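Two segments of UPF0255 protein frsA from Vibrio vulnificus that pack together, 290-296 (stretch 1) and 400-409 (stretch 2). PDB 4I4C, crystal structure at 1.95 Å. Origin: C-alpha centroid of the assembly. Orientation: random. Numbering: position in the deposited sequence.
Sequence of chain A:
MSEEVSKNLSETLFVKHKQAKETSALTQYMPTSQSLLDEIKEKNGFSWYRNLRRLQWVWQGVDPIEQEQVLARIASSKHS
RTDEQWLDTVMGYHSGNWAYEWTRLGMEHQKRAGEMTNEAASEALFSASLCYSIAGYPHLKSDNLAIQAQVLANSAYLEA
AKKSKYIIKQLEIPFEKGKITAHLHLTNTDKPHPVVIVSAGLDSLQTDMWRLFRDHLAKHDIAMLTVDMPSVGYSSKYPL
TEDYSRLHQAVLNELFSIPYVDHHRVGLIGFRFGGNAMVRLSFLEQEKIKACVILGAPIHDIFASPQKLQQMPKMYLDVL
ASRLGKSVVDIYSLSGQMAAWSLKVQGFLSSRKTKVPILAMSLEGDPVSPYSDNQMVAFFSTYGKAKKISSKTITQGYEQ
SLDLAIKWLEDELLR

Stretch 1, residues 290-296: KACVILG
Stretch 2, residues 400-409: QSLDLAIKWL

A β-strand that runs through Val293 and ends at Leu295 lies against one face of a helix of which Gln400 to Leu409 is an internal part, the two running almost exactly antiparallel (173°) with axes 8.8 Å apart at closest approach. Strand phi/psi values lie near -135/135, with Ala291 more extended at -161/148; helical values lie near -64/-42, the N of each residue from Leu404 to Leu409 bonding the O four residues earlier. Two residues along the strand match about four along the helix, so the CA atoms of Ala291 and Leu409 pair at 6.6 Å, those of Val293 and Ala405 at 6.3 Å, and those of Leu295 and Ser401 at 7.6 Å. Because side chains alternate along an extended strand, the CA-to-CB bonds of Ala291, Val293 and Leu295 point toward the helix.

Val293 (chi1 t) covers the most surface. Its branched side chain places CG1 3.8 Å from CB of the small Ala405 and CG2 3.5 Å from Trp408 CD1. Trp408 (chi1 t, chi2 -96°), a broad apolar surface with NE1 hydrogen-bonded elsewhere in the structure, also meets Ala291, whose compact CB sits 4.2 Å from Trp408 CD1 and equally far from CD2 of Leu409 (m, t). At the other end, flexible Leu295 (t, p) places CD2 3.7 Å from CB of Ser401 (m), whose buried OG is likewise satisfied elsewhere. No hydrogen bond crosses the interface; 320 Å² is buried, both sides summed.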

# COMPACT_ATOMS: atom_id res chain seq x y z
N LYS A 290 17.26 13.27 1.23
CA LYS A 290 17.24 14.62 0.68
C LYS A 290 15.83 15.21 0.61
O LYS A 290 15.66 16.43 0.58
CB LYS A 290 17.88 14.63 -0.70
CG LYS A 290 19.36 14.25 -0.70
CD LYS A 290 20.16 15.15 0.27
CE LYS A 290 21.67 14.95 0.16
NZ LYS A 290 22.07 13.50 0.30
N ALA A 291 14.82 14.34 0.56
CA ALA A 291 13.43 14.80 0.47
C ALA A 291 12.48 13.70 0.88
O ALA A 291 12.77 12.53 0.66
CB ALA A 291 13.12 15.24 -0.96
N CYS A 292 11.34 14.08 1.47
CA CYS A 292 10.30 13.12 1.84
C CYS A 292 8.91 13.68 1.52
O CYS A 292 8.63 14.86 1.74
CB CYS A 292 10.42 12.74 3.33
SG CYS A 292 9.09 11.59 3.92
N VAL A 293 8.04 12.83 0.99
CA VAL A 293 6.67 13.22 0.71
C VAL A 293 5.76 12.09 1.18
O VAL A 293 6.02 10.91 0.90
CB VAL A 293 6.43 13.44 -0.80
CG1 VAL A 293 5.01 13.91 -1.06
CG2 VAL A 293 7.44 14.43 -1.37
N ILE A 294 4.71 12.45 1.90
CA ILE A 294 3.76 11.47 2.41
C ILE A 294 2.33 11.85 2.04
O ILE A 294 2.00 13.02 1.93
CB ILE A 294 3.89 11.27 3.94
CG1 ILE A 294 3.59 12.57 4.69
CG2 ILE A 294 5.29 10.75 4.30
CD1 ILE A 294 3.40 12.35 6.21
N LEU A 295 1.48 10.84 1.80
CA LEU A 295 0.08 11.12 1.51
C LEU A 295 -0.80 10.19 2.33
O LEU A 295 -0.62 8.97 2.29
CB LEU A 295 -0.21 10.97 0.01
CG LEU A 295 -1.65 11.17 -0.47
CD1 LEU A 295 -2.29 12.46 0.03
CD2 LEU A 295 -1.74 11.09 -1.99
N GLY A 296 -1.77 10.76 3.05
CA GLY A 296 -2.73 9.95 3.80
C GLY A 296 -2.15 9.12 4.95
O GLY A 296 -2.71 8.09 5.31
N GLN A 400 -3.75 16.19 -7.92
CA GLN A 400 -3.10 17.36 -7.33
C GLN A 400 -1.98 16.95 -6.39
O GLN A 400 -0.88 17.48 -6.47
CB GLN A 400 -4.08 18.17 -6.48
CG GLN A 400 -5.08 19.05 -7.20
CD GLN A 400 -5.94 19.83 -6.21
OE1 GLN A 400 -5.49 20.15 -5.11
NE2 GLN A 400 -7.18 20.13 -6.59
N SER A 401 -2.28 16.01 -5.50
CA SER A 401 -1.32 15.55 -4.49
C SER A 401 -0.04 15.08 -5.14
O SER A 401 1.07 15.43 -4.73
CB SER A 401 -1.93 14.41 -3.68
OG SER A 401 -3.00 14.88 -2.87
N LEU A 402 -0.23 14.26 -6.17
CA LEU A 402 0.88 13.66 -6.89
C LEU A 402 1.66 14.69 -7.69
O LEU A 402 2.88 14.56 -7.85
CB LEU A 402 0.36 12.57 -7.82
CG LEU A 402 1.23 11.33 -7.80
CD1 LEU A 402 1.24 10.75 -6.39
CD2 LEU A 402 0.75 10.31 -8.82
N ASP A 403 0.97 15.70 -8.20
CA ASP A 403 1.66 16.79 -8.90
C ASP A 403 2.57 17.59 -7.96
O ASP A 403 3.70 17.95 -8.31
CB ASP A 403 0.67 17.71 -9.62
CG ASP A 403 0.03 17.06 -10.86
OD1 ASP A 403 0.57 16.03 -11.34
OD2 ASP A 403 -1.00 17.59 -11.35
N LEU A 404 2.07 17.86 -6.75
CA LEU A 404 2.82 18.54 -5.69
C LEU A 404 4.02 17.71 -5.22
O LEU A 404 5.07 18.26 -4.84
CB LEU A 404 1.89 18.79 -4.50
CG LEU A 404 0.86 19.89 -4.71
CD1 LEU A 404 -0.17 19.85 -3.60
CD2 LEU A 404 1.53 21.25 -4.74
N ALA A 405 3.83 16.40 -5.24
CA ALA A 405 4.86 15.44 -4.85
C ALA A 405 6.04 15.49 -5.80
O ALA A 405 7.19 15.56 -5.37
CB ALA A 405 4.28 14.04 -4.83
N ILE A 406 5.75 15.41 -7.09
CA ILE A 406 6.80 15.36 -8.09
C ILE A 406 7.55 16.71 -8.14
O ILE A 406 8.78 16.74 -8.34
CB ILE A 406 6.27 14.88 -9.47
CG1 ILE A 406 6.55 13.39 -9.66
CG2 ILE A 406 6.91 15.64 -10.60
CD1 ILE A 406 6.26 12.52 -8.46
N LYS A 407 6.83 17.80 -7.94
CA LYS A 407 7.46 19.13 -7.88
C LYS A 407 8.44 19.24 -6.71
O LYS A 407 9.53 19.80 -6.84
CB LYS A 407 6.42 20.26 -7.80
CG LYS A 407 5.98 20.77 -9.16
CD LYS A 407 7.18 21.23 -10.00
CE LYS A 407 7.97 22.34 -9.31
NZ LYS A 407 8.98 22.98 -10.21
N TRP A 408 8.03 18.69 -5.57
CA TRP A 408 8.85 18.66 -4.37
C TRP A 408 10.13 17.87 -4.66
O TRP A 408 11.23 18.31 -4.32
CB TRP A 408 8.07 18.01 -3.24
CG TRP A 408 8.66 18.17 -1.86
CD1 TRP A 408 9.46 17.28 -1.20
CD2 TRP A 408 8.45 19.27 -0.97
NE1 TRP A 408 9.77 17.76 0.05
CE2 TRP A 408 9.17 18.98 0.22
CE3 TRP A 408 7.74 20.47 -1.05
CZ2 TRP A 408 9.18 19.84 1.31
CZ3 TRP A 408 7.76 21.33 0.03
CH2 TRP A 408 8.47 21.01 1.20
N LEU A 409 9.97 16.73 -5.32
CA LEU A 409 11.12 15.88 -5.63
C LEU A 409 11.98 16.50 -6.71
O LEU A 409 13.20 16.42 -6.66
CB LEU A 409 10.65 14.48 -6.04
CG LEU A 409 10.04 13.75 -4.84
CD1 LEU A 409 9.04 12.71 -5.29
CD2 LEU A 409 11.14 13.12 -4.00